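Local coordinates for AT-rich interactive domain-containing protein 4 (Arabidopsis thaliana, PDB 6LQF) that binds DNA through its ARID domain and H3K4me3-marked histone tails through its PHD finger, as a component of an ISWI chromatin-remodelling complex that regulates the floral transition, at residues R31-F36 with A52-A57; K62-F67 with N109-H114. All coordinates share one frame; numbering follows the deposited sequence.

Interaction 1: residues R31-F36 with A52-A57; sequences RDVMQF and AEFPDA. With ZN (zinc ion), chain E; nucleotides of chain C.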
ATOM      1  N   ARG A  31      16.719   3.109   4.459  1.00 19.06           N
ATOM      2  CA  ARG A  31      17.688   3.262   5.542  1.00 18.23           C
ATOM      3  C   ARG A  31      16.974   3.400   6.871  1.00 19.35           C
ATOM      4  O   ARG A  31      17.442   2.839   7.881  1.00 20.95           O
ATOM      5  CB  ARG A  31      18.619   4.452   5.245  1.00 18.91           C
ATOM      6  CG  ARG A  31      19.545   4.157   4.071  1.00 22.02           C
ATOM      7  CD  ARG A  31      20.585   5.257   3.958  1.00 27.99           C
ATOM      8  NE  ARG A  31      21.452   5.031   2.811  1.00 24.52           N
ATOM      9  CZ  ARG A  31      22.532   4.240   2.841  1.00 23.68           C
ATOM     10  NH1 ARG A  31      22.840   3.581   3.950  1.00 25.70           N
ATOM     11  NH2 ARG A  31      23.265   4.064   1.745  1.00 27.78           N
ATOM     12  N   ASP A  32      15.818   4.071   6.878  1.00 18.16           N
ATOM     13  CA  ASP A  32      15.071   4.176   8.136  1.00 18.29           C
ATOM     14  C   ASP A  32      14.484   2.810   8.541  1.00 17.77           C
ATOM     15  O   ASP A  32      14.457   2.473   9.750  1.00 20.05           O
ATOM     16  CB  ASP A  32      13.950   5.234   8.029  1.00 20.10           C
ATOM     17  CG  ASP A  32      13.459   5.655   9.343  1.00 22.10           C
ATOM     18  OD1 ASP A  32      14.220   6.111  10.211  1.00 25.41           O
ATOM     19  OD2 ASP A  32      12.239   5.518   9.530  1.00 22.59           O
ATOM     20  N   VAL A  33      14.043   2.015   7.574  1.00 18.66           N
ATOM     21  CA  VAL A  33      13.556   0.658   7.903  1.00 17.71           C
ATOM     22  C   VAL A  33      14.675  -0.195   8.494  1.00 17.93           C
ATOM     23  O   VAL A  33      14.447  -0.894   9.511  1.00 17.86           O
ATOM     24  CB  VAL A  33      12.934  -0.074   6.682  1.00 17.03           C
ATOM     25  CG1 VAL A  33      12.574  -1.490   7.027  1.00 20.34           C
ATOM     26  CG2 VAL A  33      11.653   0.649   6.237  1.00 16.78           C
ATOM     27  N   MET A  34      15.892  -0.117   7.892  1.00 17.28           N
ATOM     28  CA  MET A  34      17.007  -0.911   8.411  1.00 18.07           C
ATOM     29  C   MET A  34      17.315  -0.493   9.848  1.00 19.86           C
ATOM     30  O   MET A  34      17.497  -1.362  10.716  1.00 21.65           O
ATOM     31  CB  MET A  34      18.215  -0.752   7.503  1.00 18.97           C
ATOM     32  CG  MET A  34      17.995  -1.301   6.139  1.00 18.10           C
ATOM     33  SD  MET A  34      19.404  -0.795   5.075  1.00 30.95           S
ATOM     34  CE  MET A  34      20.722  -1.652   5.836  1.00 34.48           C
ATOM     35  N   GLN A  35      17.334   0.816  10.109  1.00 18.80           N
ATOM     36  CA  GLN A  35      17.691   1.282  11.457  1.00 21.50           C
ATOM     37  C   GLN A  35      16.643   0.821  12.473  1.00 20.28           C
ATOM     38  O   GLN A  35      16.958   0.380  13.589  1.00 22.58           O
ATOM     39  CB  GLN A  35      17.828   2.795  11.482  1.00 28.44           C
ATOM     40  CG  GLN A  35      18.289   3.328  12.836  1.00 48.95           C
ATOM     41  CD  GLN A  35      17.919   4.781  13.042  1.00 66.95           C
ATOM     42  OE1 GLN A  35      18.208   5.636  12.204  1.00 74.07           O
ATOM     43  NE2 GLN A  35      17.265   5.066  14.156  1.00 70.39           N
ATOM     44  N   PHE A  36      15.385   0.861  12.059  1.00 20.14           N
ATOM     45  CA  PHE A  36      14.272   0.454  12.925  1.00 19.46           C
ATOM     46  C   PHE A  36      14.364  -1.025  13.230  1.00 20.73           C
ATOM     47  O   PHE A  36      14.176  -1.437  14.365  1.00 22.02           O
ATOM     48  CB  PHE A  36      12.919   0.760  12.233  1.00 19.15           C
ATOM     49  CG  PHE A  36      11.738   0.305  13.012  1.00 20.16           C
ATOM     50  CD1 PHE A  36      11.269   1.071  14.050  1.00 21.89           C
ATOM     51  CD2 PHE A  36      11.097  -0.916  12.713  1.00 18.82           C
ATOM     52  CE1 PHE A  36      10.189   0.634  14.824  1.00 23.39           C
ATOM     53  CE2 PHE A  36      10.019  -1.331  13.468  1.00 19.11           C
ATOM     54  CZ  PHE A  36       9.565  -0.548  14.501  1.00 20.15           C
ATOM     55  N   ALA A  52      22.696  -1.723  -0.105  1.00 25.57           N
ATOM     56  CA  ALA A  52      22.743  -2.454  -1.373  1.00 27.65           C
ATOM     57  C   ALA A  52      22.273  -3.899  -1.301  1.00 28.08           C
ATOM     58  O   ALA A  52      21.749  -4.429  -2.309  1.00 30.91           O
ATOM     59  CB  ALA A  52      24.191  -2.405  -1.938  1.00 29.48           C
ATOM     60  N   GLU A  53      22.454  -4.522  -0.124  1.00 23.18           N
ATOM     61  CA  GLU A  53      22.069  -5.914   0.124  1.00 25.94           C
ATOM     62  C   GLU A  53      20.715  -6.127   0.855  1.00 22.02           C
ATOM     63  O   GLU A  53      20.377  -7.268   1.218  1.00 22.89           O
ATOM     64  CB  GLU A  53      23.138  -6.607   0.961  1.00 31.13           C
ATOM     65  CG  GLU A  53      24.569  -6.438   0.420  1.00 46.81           C
ATOM     66  CD  GLU A  53      24.876  -7.330  -0.788  1.00 64.00           C
ATOM     67  OE1 GLU A  53      25.924  -7.107  -1.435  1.00 69.91           O
ATOM     68  OE2 GLU A  53      24.082  -8.248  -1.088  1.00 70.39           O
ATOM     69  N   PHE A  54      19.989  -5.044   1.121  1.00 20.83           N
ATOM     70  CA  PHE A  54      18.739  -5.114   1.910  1.00 17.35           C
ATOM     71  C   PHE A  54      17.530  -4.938   1.017  1.00 19.36           C
ATOM     72  O   PHE A  54      17.517  -3.981   0.213  1.00 21.19           O
ATOM     73  CB  PHE A  54      18.748  -4.026   2.972  1.00 20.13           C
ATOM     74  CG  PHE A  54      17.476  -3.946   3.747  1.00 21.47           C
ATOM     75  CD1 PHE A  54      17.221  -4.830   4.762  1.00 20.29           C
ATOM     76  CD2 PHE A  54      16.545  -2.995   3.439  1.00 20.28           C
ATOM     77  CE1 PHE A  54      16.037  -4.789   5.469  1.00 20.04           C
ATOM     78  CE2 PHE A  54      15.340  -2.920   4.117  1.00 19.68           C
ATOM     79  CZ  PHE A  54      15.089  -3.864   5.172  1.00 18.77           C
ATOM     80  N   PRO A  55      16.490  -5.766   1.155  1.00 19.04           N
ATOM     81  CA  PRO A  55      16.424  -6.977   2.004  1.00 17.77           C
ATOM     82  C   PRO A  55      16.974  -8.186   1.279  1.00 19.15           C
ATOM     83  O   PRO A  55      17.149  -8.150   0.086  1.00 19.25           O
ATOM     84  CB  PRO A  55      14.927  -7.152   2.235  1.00 15.08           C
ATOM     85  CG  PRO A  55      14.331  -6.718   0.910  1.00 19.56           C
ATOM     86  CD  PRO A  55      15.195  -5.507   0.493  1.00 20.85           C
ATOM     87  N   ASP A  56      17.264  -9.259   2.013  1.00 17.87           N
ATOM     88  CA  ASP A  56      17.666 -10.522   1.410  1.00 20.97           C
ATOM     89  C   ASP A  56      16.470 -11.393   1.151  1.00 26.73           C
ATOM     90  O   ASP A  56      16.260 -12.420   1.808  1.00 28.59           O
ATOM     91  CB  ASP A  56      18.627 -11.236   2.357  1.00 24.52           C
ATOM     92  CG  ASP A  56      19.262 -12.460   1.746  1.00 51.53           C
ATOM     93  OD1 ASP A  56      19.157 -12.670   0.519  1.00 53.18           O
ATOM     94  OD2 ASP A  56      19.900 -13.211   2.515  1.00 56.55           O
ATOM     95  N   ALA A  57      15.612 -10.934   0.273  1.00 24.54           N
ATOM     96  CA  ALA A  57      14.357 -11.597  -0.085  1.00 21.26           C
ATOM     97  C   ALA A  57      14.129 -11.316  -1.560  1.00 21.28           C
ATOM     98  O   ALA A  57      14.394 -10.218  -2.073  1.00 21.03           O
ATOM     99  CB  ALA A  57      13.159 -11.124   0.720  1.00 21.03           C
TER
HETATM  100 ZN    ZN E 801      11.514   6.077  11.393  1.00 23.77          ZN
ATOM    101  P    DT C   3      12.605 -15.823  -0.382  1.00 32.45           P
ATOM    102  OP1  DT C   3      13.487 -14.768  -0.803  1.00 35.68           O
ATOM    103  OP2  DT C   3      11.505 -15.529   0.468  1.00 31.34           O
ATOM    104  O5'  DT C   3      12.040 -16.590  -1.643  1.00 30.94           O
ATOM    105  C5'  DT C   3      12.926 -16.990  -2.671  1.00 30.20           C
ATOM    106  C4'  DT C   3      12.215 -17.779  -3.741  1.00 26.46           C
ATOM    107  O4'  DT C   3      11.796 -19.034  -3.187  1.00 28.58           O
ATOM    108  C3'  DT C   3      10.966 -17.147  -4.367  1.00 27.71           C
ATOM    109  O3'  DT C   3      11.206 -17.142  -5.767  1.00 32.42           O
ATOM    110  C2'  DT C   3       9.853 -18.114  -4.012  1.00 29.83           C
ATOM    111  C1'  DT C   3      10.596 -19.413  -3.805  1.00 28.21           C
ATOM    112  N1   DT C   3       9.954 -20.354  -2.915  1.00 27.13           N
ATOM    113  C2   DT C   3       9.847 -21.670  -3.287  1.00 27.84           C
ATOM    114  O2   DT C   3      10.150 -22.072  -4.388  1.00 29.96           O
ATOM    115  N3   DT C   3       9.273 -22.478  -2.345  1.00 24.86           N
ATOM    116  C4   DT C   3       8.871 -22.121  -1.077  1.00 28.48           C
ATOM    117  O4   DT C   3       8.400 -22.958  -0.330  1.00 31.61           O
ATOM    118  C5   DT C   3       9.060 -20.735  -0.740  1.00 29.28           C
ATOM    119  C7   DT C   3       8.650 -20.254   0.614  1.00 34.40           C
ATOM    120  C6   DT C   3       9.615 -19.939  -1.653  1.00 25.45           C
TER
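Met34 lays its CG methylene on the ring of Phe54, 3.5 Å from the ring centroid and only 13° off the normal, a CH-pi contact made over the middle of the ring. The sulfur follows from a slant: Met34 SD lies 4.4 Å from the same centroid, an oblique Met-aromatic contact. With CG anti to the carbonyl carbon (chi1 -65°), the methylene is set over the ring, and the near-straight chi2 carries SD on toward Phe54 CB. Val33 meets the far end of the ring, its CG1 standing 3.9 Å from Phe54 CZ; a branched residue suits a place where a helix face needs compact apolar bulk. On the ring face opposite Met34 CG lies CB of Pro55, which follows a cis peptide bond. The contact thus joins helix 26-39 of the ARID domain to the loop that leads into strand 58-59, and Leu66 and Tyr118 from two further helices also touch Phe54. With an alanine at Phe54, Met34 CG and Val33 CG1 would probably lose the ring they rest on, opening a gap between helix and loop. Further out, Tyr122 touches Val33 and hydrogen-bonds through OH to Asp32 OD2, which binds zinc at 2.1 Å together with His14, Cys16 and His126. Beyond Pro55, Ala57 CA comes within 3.4 Å of OP1 of DT3 of chain C.

Interaction 2: residues K62-F67 with N109-H114; sequences KRLDLF and NTLKRH. With nucleotides of chain D.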
ATOM      1  N   LYS A  62      13.305 -10.895  -8.607  1.00 20.65           N
ATOM      2  CA  LYS A  62      13.934  -9.623  -8.310  1.00 18.77           C
ATOM      3  C   LYS A  62      13.945  -9.399  -6.810  1.00 17.53           C
ATOM      4  O   LYS A  62      13.110  -9.966  -6.088  1.00 18.72           O
ATOM      5  CB  LYS A  62      13.226  -8.466  -9.032  1.00 20.13           C
ATOM      6  CG  LYS A  62      13.405  -8.553 -10.542  1.00 26.00           C
ATOM      7  CD  LYS A  62      12.715  -7.384 -11.228  1.00 32.11           C
ATOM      8  CE  LYS A  62      13.047  -7.429 -12.714  1.00 44.80           C
ATOM      9  NZ  LYS A  62      12.368  -6.340 -13.461  1.00 55.62           N
ATOM     10  N   ARG A  63      14.873  -8.585  -6.315  1.00 16.96           N
ATOM     11  CA  ARG A  63      14.885  -8.279  -4.868  1.00 17.42           C
ATOM     12  C   ARG A  63      13.548  -7.673  -4.447  1.00 15.98           C
ATOM     13  O   ARG A  63      12.978  -6.879  -5.170  1.00 18.31           O
ATOM     14  CB  ARG A  63      16.032  -7.310  -4.524  1.00 19.48           C
ATOM     15  CG  ARG A  63      16.200  -7.099  -3.001  1.00 20.26           C
ATOM     16  CD  ARG A  63      17.430  -6.179  -2.719  1.00 22.26           C
ATOM     17  NE  ARG A  63      18.650  -6.522  -3.482  1.00 24.32           N
ATOM     18  CZ  ARG A  63      19.571  -7.366  -3.022  1.00 24.40           C
ATOM     19  NH1 ARG A  63      19.483  -7.940  -1.822  1.00 25.21           N
ATOM     20  NH2 ARG A  63      20.635  -7.628  -3.745  1.00 29.03           N
ATOM     21  N   LEU A  64      13.018  -8.075  -3.301  1.00 16.60           N
ATOM     22  CA  LEU A  64      11.726  -7.568  -2.850  1.00 17.04           C
ATOM     23  C   LEU A  64      11.693  -6.036  -2.724  1.00 19.07           C
ATOM     24  O   LEU A  64      12.570  -5.469  -2.061  1.00 20.08           O
ATOM     25  CB  LEU A  64      11.441  -8.228  -1.510  1.00 15.70           C
ATOM     26  CG  LEU A  64      10.138  -7.787  -0.862  1.00 19.63           C
ATOM     27  CD1 LEU A  64       8.957  -8.284  -1.680  1.00 21.78           C
ATOM     28  CD2 LEU A  64      10.136  -8.353   0.548  1.00 22.19           C
ATOM     29  N   ASP A  65      10.698  -5.396  -3.350  1.00 18.09           N
ATOM     30  CA  ASP A  65      10.552  -3.924  -3.372  1.00 20.77           C
ATOM     31  C   ASP A  65       9.717  -3.427  -2.186  1.00 16.97           C
ATOM     32  O   ASP A  65       8.471  -3.233  -2.286  1.00 18.65           O
ATOM     33  CB  ASP A  65       9.900  -3.513  -4.709  1.00 18.27           C
ATOM     34  CG  ASP A  65       9.617  -2.021  -4.827  1.00 18.87           C
ATOM     35  OD1 ASP A  65       9.982  -1.219  -3.937  1.00 20.78           O
ATOM     36  OD2 ASP A  65       9.028  -1.658  -5.882  1.00 21.55           O
ATOM     37  N   LEU A  66      10.368  -3.239  -1.062  1.00 17.48           N
ATOM     38  CA  LEU A  66       9.660  -2.889   0.185  1.00 16.98           C
ATOM     39  C   LEU A  66       9.066  -1.504   0.154  1.00 17.28           C
ATOM     40  O   LEU A  66       8.028  -1.247   0.797  1.00 18.23           O
ATOM     41  CB  LEU A  66      10.611  -2.980   1.396  1.00 18.15           C
ATOM     42  CG  LEU A  66      11.062  -4.346   1.778  1.00 18.21           C
ATOM     43  CD1 LEU A  66      12.206  -4.194   2.775  1.00 22.49           C
ATOM     44  CD2 LEU A  66       9.903  -5.048   2.472  1.00 19.74           C
ATOM     45  N   PHE A  67       9.702  -0.575  -0.586  1.00 17.33           N
ATOM     46  CA  PHE A  67       9.179   0.793  -0.636  1.00 17.61           C
ATOM     47  C   PHE A  67       7.799   0.875  -1.261  1.00 17.68           C
ATOM     48  O   PHE A  67       6.868   1.502  -0.694  1.00 17.72           O
ATOM     49  CB  PHE A  67      10.175   1.633  -1.435  1.00 17.57           C
ATOM     50  CG  PHE A  67       9.857   3.094  -1.493  1.00 20.36           C
ATOM     51  CD1 PHE A  67       9.597   3.837  -0.347  1.00 22.30           C
ATOM     52  CD2 PHE A  67       9.857   3.737  -2.714  1.00 25.96           C
ATOM     53  CE1 PHE A  67       9.357   5.221  -0.433  1.00 30.24           C
ATOM     54  CE2 PHE A  67       9.608   5.121  -2.776  1.00 24.16           C
ATOM     55  CZ  PHE A  67       9.403   5.833  -1.635  1.00 27.00           C
ATOM     56  N   ASN A 109      -0.646 -13.890  -0.617  1.00 17.90           N
ATOM     57  CA  ASN A 109      -0.212 -14.465   0.657  1.00 18.37           C
ATOM     58  C   ASN A 109       1.285 -14.167   0.938  1.00 17.49           C
ATOM     59  O   ASN A 109       1.674 -13.845   2.075  1.00 19.82           O
ATOM     60  CB  ASN A 109      -0.454 -15.983   0.625  1.00 19.79           C
ATOM     61  CG  ASN A 109      -0.156 -16.645   1.959  1.00 20.00           C
ATOM     62  OD1 ASN A 109       0.956 -17.128   2.153  1.00 23.43           O
ATOM     63  ND2 ASN A 109      -1.140 -16.696   2.856  1.00 23.51           N
ATOM     64  N   THR A 110       2.106 -14.313  -0.099  1.00 15.90           N
ATOM     65  CA  THR A 110       3.527 -14.022   0.035  1.00 17.41           C
ATOM     66  C   THR A 110       3.770 -12.572   0.463  1.00 16.93           C
ATOM     67  O   THR A 110       4.574 -12.294   1.380  1.00 17.82           O
ATOM     68  CB  THR A 110       4.235 -14.336  -1.273  1.00 18.79           C
ATOM     69  OG1 THR A 110       4.117 -15.746  -1.528  1.00 22.05           O
ATOM     70  CG2 THR A 110       5.705 -14.007  -1.144  1.00 22.54           C
ATOM     71  N   LEU A 111       3.053 -11.628  -0.172  1.00 16.71           N
ATOM     72  CA  LEU A 111       3.251 -10.225   0.178  1.00 16.60           C
ATOM     73  C   LEU A 111       2.806  -9.925   1.611  1.00 15.96           C
ATOM     74  O   LEU A 111       3.440  -9.134   2.305  1.00 17.72           O
ATOM     75  CB  LEU A 111       2.494  -9.311  -0.797  1.00 17.58           C
ATOM     76  CG  LEU A 111       3.102  -9.233  -2.174  1.00 17.13           C
ATOM     77  CD1 LEU A 111       2.226  -8.378  -3.047  1.00 17.37           C
ATOM     78  CD2 LEU A 111       4.502  -8.608  -2.124  1.00 18.93           C
ATOM     79  N   LYS A 112       1.705 -10.545   2.052  1.00 16.28           N
ATOM     80  CA  LYS A 112       1.273 -10.350   3.423  1.00 16.27           C
ATOM     81  C   LYS A 112       2.320 -10.878   4.410  1.00 17.69           C
ATOM     82  O   LYS A 112       2.593 -10.205   5.404  1.00 18.72           O
ATOM     83  CB  LYS A 112      -0.094 -11.036   3.650  1.00 17.91           C
ATOM     84  CG  LYS A 112      -1.194 -10.258   2.923  1.00 16.69           C
ATOM     85  CD  LYS A 112      -2.492 -11.083   2.844  1.00 25.78           C
ATOM     86  CE  LYS A 112      -3.179 -10.980   4.129  1.00 32.91           C
ATOM     87  NZ  LYS A 112      -4.480 -11.799   4.110  1.00 31.02           N
ATOM     88  N   ARG A 113       2.958 -12.028   4.106  1.00 16.62           N
ATOM     89  CA  ARG A 113       3.997 -12.578   4.977  1.00 17.82           C
ATOM     90  C   ARG A 113       5.220 -11.651   4.993  1.00 18.13           C
ATOM     91  O   ARG A 113       5.804 -11.378   6.041  1.00 19.91           O
ATOM     92  CB  ARG A 113       4.359 -13.979   4.510  1.00 20.01           C
ATOM     93  CG  ARG A 113       3.322 -15.049   4.793  1.00 29.34           C
ATOM     94  CD  ARG A 113       3.866 -16.483   4.634  1.00 43.44           C
ATOM     95  NE  ARG A 113       4.446 -16.730   3.314  1.00 48.96           N
ATOM     96  CZ  ARG A 113       5.736 -16.571   3.024  1.00 46.03           C
ATOM     97  NH1 ARG A 113       6.573 -16.144   3.955  1.00 47.48           N
ATOM     98  NH2 ARG A 113       6.188 -16.816   1.807  1.00 47.36           N
ATOM     99  N   HIS A 114       5.596 -11.116   3.829  1.00 17.18           N
ATOM    100  CA  HIS A 114       6.758 -10.223   3.811  1.00 17.49           C
ATOM    101  C   HIS A 114       6.432  -8.925   4.546  1.00 17.36           C
ATOM    102  O   HIS A 114       7.325  -8.340   5.180  1.00 19.16           O
ATOM    103  CB  HIS A 114       7.168  -9.862   2.389  1.00 18.24           C
ATOM    104  CG  HIS A 114       7.835 -10.971   1.618  1.00 17.09           C
ATOM    105  ND1 HIS A 114       8.850 -11.736   2.140  1.00 23.74           N
ATOM    106  CD2 HIS A 114       7.683 -11.368   0.325  1.00 19.54           C
ATOM    107  CE1 HIS A 114       9.279 -12.580   1.217  1.00 27.85           C
ATOM    108  NE2 HIS A 114       8.591 -12.378   0.106  1.00 24.41           N
TER
ATOM    109  P    DA D   6      -4.588 -15.191   2.606  1.00 27.47           P
ATOM    110  OP1  DA D   6      -4.922 -14.945   3.956  1.00 39.05           O
ATOM    111  OP2  DA D   6      -3.277 -14.880   2.162  1.00 29.42           O
ATOM    112  O5'  DA D   6      -4.850 -16.698   2.226  1.00 26.04           O
ATOM    113  C5'  DA D   6      -6.064 -17.356   2.550  1.00 27.68           C
ATOM    114  C4'  DA D   6      -5.871 -18.855   2.583  1.00 28.87           C
ATOM    115  O4'  DA D   6      -5.748 -19.390   1.253  1.00 24.94           O
ATOM    116  C3'  DA D   6      -4.646 -19.342   3.347  1.00 26.11           C
ATOM    117  O3'  DA D   6      -5.044 -20.540   4.012  1.00 28.15           O
ATOM    118  C2'  DA D   6      -3.637 -19.560   2.240  1.00 21.96           C
ATOM    119  C1'  DA D   6      -4.480 -20.000   1.068  1.00 22.10           C
ATOM    120  N9   DA D   6      -3.991 -19.600  -0.249  1.00 18.92           N
ATOM    121  C8   DA D   6      -3.573 -18.347  -0.607  1.00 20.28           C
ATOM    122  N7   DA D   6      -3.282 -18.228  -1.874  1.00 18.62           N
ATOM    123  C5   DA D   6      -3.477 -19.501  -2.381  1.00 16.58           C
ATOM    124  C6   DA D   6      -3.324 -20.038  -3.662  1.00 18.12           C
ATOM    125  N6   DA D   6      -2.910 -19.342  -4.713  1.00 18.28           N
ATOM    126  N1   DA D   6      -3.626 -21.339  -3.836  1.00 19.18           N
ATOM    127  C2   DA D   6      -4.049 -22.038  -2.786  1.00 19.32           C
ATOM    128  N3   DA D   6      -4.231 -21.650  -1.537  1.00 21.73           N
ATOM    129  C4   DA D   6      -3.920 -20.355  -1.392  1.00 18.39           C
ATOM    130  P    DT D   7      -4.043 -21.383   4.917  1.00 29.19           P
ATOM    131  OP1  DT D   7      -4.834 -22.049   5.910  1.00 37.83           O
ATOM    132  OP2  DT D   7      -2.933 -20.593   5.315  1.00 30.52           O
ATOM    133  O5'  DT D   7      -3.523 -22.473   3.908  1.00 29.08           O
ATOM    134  C5'  DT D   7      -4.462 -23.355   3.340  1.00 28.81           C
ATOM    135  C4'  DT D   7      -3.763 -24.344   2.449  1.00 26.68           C
ATOM    136  O4'  DT D   7      -3.383 -23.689   1.232  1.00 25.45           O
ATOM    137  C3'  DT D   7      -2.487 -24.965   3.027  1.00 26.53           C
ATOM    138  O3'  DT D   7      -2.738 -26.357   2.942  1.00 29.18           O
ATOM    139  C2'  DT D   7      -1.401 -24.505   2.074  1.00 21.95           C
ATOM    140  C1'  DT D   7      -2.161 -24.215   0.801  1.00 23.01           C
ATOM    141  N1   DT D   7      -1.545 -23.209  -0.061  1.00 23.09           N
ATOM    142  C2   DT D   7      -1.397 -23.499  -1.386  1.00 22.09           C
ATOM    143  O2   DT D   7      -1.712 -24.560  -1.865  1.00 25.12           O
ATOM    144  N3   DT D   7      -0.865 -22.489  -2.136  1.00 19.39           N
ATOM    145  C4   DT D   7      -0.479 -21.244  -1.699  1.00 19.50           C
ATOM    146  O4   DT D   7      -0.022 -20.442  -2.487  1.00 21.10           O
ATOM    147  C5   DT D   7      -0.684 -20.997  -0.296  1.00 20.37           C
ATOM    148  C7   DT D   7      -0.288 -19.677   0.278  1.00 22.86           C
ATOM    149  C6   DT D   7      -1.212 -21.977   0.441  1.00 20.39           C
TER
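Leu64 and His114 make most of this contact, which packs the turn between strand 62-63 and helix 66-74 against helix 107-118 in the helical ARID DNA-binding domain. The leucine reaches across with its CG anti to the backbone N (chi1 178°), and this sends both methyl groups to the histidine. CD2 settles over one face of the imidazole, 3.9 Å from the ring centroid and 21° off its normal, displaced toward the rim so that its nearest atom is His114 CG at 3.6 Å. The other branch, CD1, lies 3.9 Å from His114 CD2. A flat ring offers a broad surface to a forked aliphatic chain, and the same histidine also packs on a DNA phosphate. Leu111, one turn back on the same helix, adds a looser apolar touch through CD2, and Leu59 and Met95 also pack on both leucines. Next in the turn, Asp65 is the N-cap of helix 66-74: its short side chain accepts from a backbone N just beyond the turn, while OD2 also receives Asn68 ND2 and Arg96 N.

Helix 107-118 is two-faced: His114 and Leu111 turn inward, whereas Asn109 and Lys112 meet the DNA. Both grip the phosphate of DA6 of chain D, the flexible lysine through NZ to OP1, with a second partner in Asn83. The shorter Asn109 donates from ND2 to OP2 of that phosphate at 2.9 Å, with an N-H...O angle of 157°, and holds its OD1 3.4 Å from the methyl C7 of DT7 of chain D.

In the fold
Both contacts are buried and apolar, without a hydrogen bond across either, yet they lie at different distances from the centre of the chain, about 18 Å for interaction 1 and 11 Å for interaction 2, centre to centre. Met34 in interaction 1 is partly exposed, whereas every touching residue of interaction 2 is buried. In each, a carbon lies over an aromatic face, but the ring belongs to the loop in interaction 1 and to the helix in interaction 2. They adjoin, since Phe54 CE2 packs 3.6 Å from Leu66 CD1, and Ala57 O lies 2.8 Å from Leu64 N, probably hydrogen-bonded. Elsewhere helix 26-39 supplies one zinc ligand, Asp32, and helix 107-118 phosphate hydrogen bonds.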